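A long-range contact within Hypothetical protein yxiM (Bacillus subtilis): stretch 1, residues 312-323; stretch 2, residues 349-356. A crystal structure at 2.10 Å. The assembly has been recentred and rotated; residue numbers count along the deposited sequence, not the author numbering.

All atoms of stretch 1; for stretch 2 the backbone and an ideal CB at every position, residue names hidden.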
# COMPACT_ATOMS: atom_id res chain seq x y z
N LEU A 312 -18.48 9.54 1.60
CA LEU A 312 -17.72 10.49 0.80
C LEU A 312 -17.00 11.56 1.60
O LEU A 312 -17.60 12.24 2.44
CB LEU A 312 -18.64 11.17 -0.21
CG LEU A 312 -18.03 12.29 -1.06
CD1 LEU A 312 -17.11 11.68 -2.11
CD2 LEU A 312 -19.13 13.10 -1.74
N ILE A 313 -15.71 11.71 1.32
CA ILE A 313 -14.88 12.72 1.96
C ILE A 313 -14.52 13.65 0.81
O ILE A 313 -13.79 13.25 -0.10
CB ILE A 313 -13.56 12.15 2.53
CG1 ILE A 313 -13.86 11.05 3.55
CG2 ILE A 313 -12.75 13.26 3.17
CD1 ILE A 313 -14.60 11.54 4.77
N ASP A 314 -15.04 14.87 0.82
CA ASP A 314 -14.74 15.82 -0.25
C ASP A 314 -13.44 16.52 0.09
O ASP A 314 -13.40 17.74 0.29
CB ASP A 314 -15.86 16.85 -0.39
CG ASP A 314 -15.96 17.42 -1.79
OD1 ASP A 314 -14.93 17.45 -2.50
OD2 ASP A 314 -17.07 17.84 -2.18
N LEU A 315 -12.36 15.75 0.16
CA LEU A 315 -11.05 16.29 0.50
C LEU A 315 -10.65 17.44 -0.41
O LEU A 315 -9.87 18.31 -0.02
CB LEU A 315 -10.01 15.18 0.46
CG LEU A 315 -8.70 15.43 1.21
CD1 LEU A 315 -9.00 15.84 2.64
CD2 LEU A 315 -7.85 14.16 1.17
N ASN A 316 -11.17 17.45 -1.64
CA ASN A 316 -10.85 18.52 -2.58
C ASN A 316 -11.24 19.87 -1.98
O ASN A 316 -10.44 20.82 -1.95
CB ASN A 316 -11.61 18.30 -3.89
CG ASN A 316 -11.25 19.33 -4.96
OD1 ASN A 316 -10.29 19.14 -5.72
ND2 ASN A 316 -12.01 20.41 -5.02
N VAL A 317 -12.48 19.95 -1.50
CA VAL A 317 -13.00 21.18 -0.91
C VAL A 317 -12.46 21.43 0.50
O VAL A 317 -12.05 22.54 0.83
CB VAL A 317 -14.54 21.16 -0.85
CG1 VAL A 317 -15.06 22.43 -0.19
CG2 VAL A 317 -15.09 21.02 -2.26
N LEU A 318 -12.45 20.39 1.33
CA LEU A 318 -11.95 20.53 2.68
C LEU A 318 -10.50 20.99 2.68
O LEU A 318 -10.12 21.87 3.45
CB LEU A 318 -12.09 19.22 3.46
CG LEU A 318 -13.52 18.72 3.69
CD1 LEU A 318 -13.51 17.32 4.29
CD2 LEU A 318 -14.25 19.69 4.61
N SER A 319 -9.67 20.40 1.81
CA SER A 319 -8.27 20.79 1.76
C SER A 319 -8.12 22.20 1.21
O SER A 319 -7.26 22.96 1.68
CB SER A 319 -7.45 19.81 0.90
OG SER A 319 -7.84 19.86 -0.46
N SER A 320 -8.93 22.56 0.22
CA SER A 320 -8.87 23.91 -0.35
C SER A 320 -9.21 24.94 0.72
O SER A 320 -8.61 26.02 0.77
CB SER A 320 -9.84 24.05 -1.53
OG SER A 320 -9.31 23.42 -2.69
N ALA A 321 -10.16 24.61 1.59
CA ALA A 321 -10.55 25.52 2.66
C ALA A 321 -9.35 25.72 3.59
O ALA A 321 -9.07 26.84 4.04
CB ALA A 321 -11.74 24.96 3.45
N TYR A 322 -8.62 24.64 3.86
CA TYR A 322 -7.45 24.72 4.73
C TYR A 322 -6.33 25.53 4.08
O TYR A 322 -5.65 26.31 4.76
CB TYR A 322 -6.95 23.32 5.08
CG TYR A 322 -5.73 23.33 5.97
CD1 TYR A 322 -4.49 22.92 5.50
CD2 TYR A 322 -5.82 23.76 7.30
CE1 TYR A 322 -3.37 22.93 6.32
CE2 TYR A 322 -4.70 23.78 8.13
CZ TYR A 322 -3.48 23.36 7.63
OH TYR A 322 -2.38 23.37 8.46
N PHE A 323 -6.12 25.35 2.78
CA PHE A 323 -5.07 26.09 2.09
C PHE A 323 -5.44 27.57 2.06
O PHE A 323 -4.59 28.44 2.25
CB PHE A 323 -4.89 25.59 0.65
CG PHE A 323 -4.53 24.13 0.55
CD1 PHE A 323 -3.67 23.53 1.47
CD2 PHE A 323 -5.04 23.35 -0.49
CE1 PHE A 323 -3.32 22.18 1.36
CE2 PHE A 323 -4.69 22.00 -0.61
CZ PHE A 323 -3.83 21.42 0.32
N UNK A 349 0.34 14.86 5.96
CA UNK A 349 -0.17 14.77 7.32
C UNK A 349 -1.43 15.62 7.54
O UNK A 349 -2.34 15.21 8.25
CB UNK A 349 0.92 15.20 8.30
N UNK A 350 -1.47 16.79 6.92
CA UNK A 350 -2.63 17.67 7.06
C UNK A 350 -3.83 17.08 6.30
O UNK A 350 -4.97 17.18 6.75
CB UNK A 350 -2.30 19.07 6.55
N UNK A 351 -3.56 16.49 5.14
CA UNK A 351 -4.62 15.88 4.34
C UNK A 351 -5.24 14.72 5.11
O UNK A 351 -6.46 14.57 5.14
CB UNK A 351 -4.08 15.40 2.99
N UNK A 352 -4.40 13.91 5.75
CA UNK A 352 -4.89 12.77 6.52
C UNK A 352 -5.73 13.27 7.69
O UNK A 352 -6.77 12.70 8.00
CB UNK A 352 -3.73 11.91 7.02
N UNK A 353 -5.25 14.33 8.33
CA UNK A 353 -5.93 14.93 9.47
C UNK A 353 -7.32 15.38 9.06
O UNK A 353 -8.31 15.08 9.73
CB UNK A 353 -5.13 16.11 10.03
N UNK A 354 -7.40 16.10 7.95
CA UNK A 354 -8.67 16.58 7.44
C UNK A 354 -9.61 15.42 7.10
O UNK A 354 -10.80 15.47 7.40
CB UNK A 354 -8.44 17.46 6.21
N UNK A 355 -9.05 14.38 6.49
CA UNK A 355 -9.84 13.22 6.10
C UNK A 355 -10.53 12.59 7.30
O UNK A 355 -11.74 12.37 7.28
CB UNK A 355 -8.96 12.19 5.40
N UNK A 356 -9.77 12.30 8.35
CA UNK A 356 -10.33 11.67 9.55
C UNK A 356 -11.28 12.61 10.29
O UNK A 356 -12.31 12.18 10.82
CB UNK A 356 -9.21 11.23 10.49

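Position 349 has an ideal CB with nothing of stretch 1 within 5.5 Å. Many helix-compatible residues would do; the deposited residue is Asp349, which makes no contact across the interface.

Position 350 is more constrained. Its CB points toward stretch 1 and lies 4.0 Å from CE1 of Tyr322, so the ring is already at van der Waals distance from the first side-chain carbon. A small residue such as alanine, or perhaps serine, suits the site, while anything longer would have to steer around the ring. Ala350 is found, and packs against the ring.

At position 351 the CB points sideways, 4.4 Å from CD2 of Leu315, with CB of Ser319 further along. An aliphatic chain bending back toward stretch 1 would fit: leucine, isoleucine or methionine. Leu351 does so with chi1 m and chi2 t, placing CD2 3.7 Å from CB of Ser319 and 4.1 Å from CG of Leu315. The OG of Ser319 already donates to O of Leu315 in its own helix (2.6 Å).

Position 352 points away, and stretch 1 has no say in it; Ala352 is deposited.

Position 353 points toward stretch 1 but finds nothing within 5.5 Å of its CB. Only a long side chain could cross that space to the Tyr322 ring, so arginine, lysine, glutamine or methionine are all plausible. Arg353 extends through two t angles before turning at chi3 (p), and its NH2 comes over one ring face, 3.3 Å from CE2 of Tyr322. With CZ of Arg353 5.0 Å from the centroid of the Tyr322 ring, the cation-pi attraction is weak at most.

Position 354 is the most demanding. Its CB points toward a hollow formed by Leu315, Leu318, Ser319 and Tyr322, with CD1 of Leu315 4.0 Å away. A branched or flexible apolar chain, leucine or methionine, should fill it. Leu354 is the knob in this hole: its CD1 lies 3.7 Å from CA of Ser319 and 3.9 Å from CB of Tyr322, and it buries the largest area of stretch 2.

Position 355 has a sideways CB, 4.5 Å from CG2 of Ile313 and 4.6 Å from CD1 of Leu315. A small apolar residue is sufficient. Ala355 is deposited, and CD1 of Ile313 lies 3.9 Å from O of Ala355.

Position 356 points away, and stretch 1 leaves the choice open; the deposited residue is Val356, without contact to it.

Stretch 2, residues 349-356: DALARLAV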
# COMPACT_ATOMS: atom_id res chain seq x y z
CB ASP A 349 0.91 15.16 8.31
CG ASP A 349 0.45 15.05 9.74
OD1 ASP A 349 -0.25 15.98 10.21
OD2 ASP A 349 0.75 14.03 10.40
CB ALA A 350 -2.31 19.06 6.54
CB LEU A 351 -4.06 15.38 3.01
CG LEU A 351 -3.71 16.45 1.97
CD1 LEU A 351 -3.02 15.82 0.76
CD2 LEU A 351 -4.98 17.16 1.54
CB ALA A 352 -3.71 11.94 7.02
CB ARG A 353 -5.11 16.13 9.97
CG ARG A 353 -5.69 16.85 11.17
CD ARG A 353 -4.74 17.96 11.65
NE ARG A 353 -4.58 19.03 10.65
CZ ARG A 353 -5.56 19.84 10.27
NH1 ARG A 353 -6.78 19.71 10.79
NH2 ARG A 353 -5.34 20.77 9.35
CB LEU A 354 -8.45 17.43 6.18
CG LEU A 354 -7.76 18.78 6.39
CD1 LEU A 354 -7.40 19.40 5.05
CD2 LEU A 354 -8.69 19.70 7.18
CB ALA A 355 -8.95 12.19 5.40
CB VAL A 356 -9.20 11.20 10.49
CG1 VAL A 356 -9.78 10.64 11.78
CG2 VAL A 356 -8.36 10.12 9.80
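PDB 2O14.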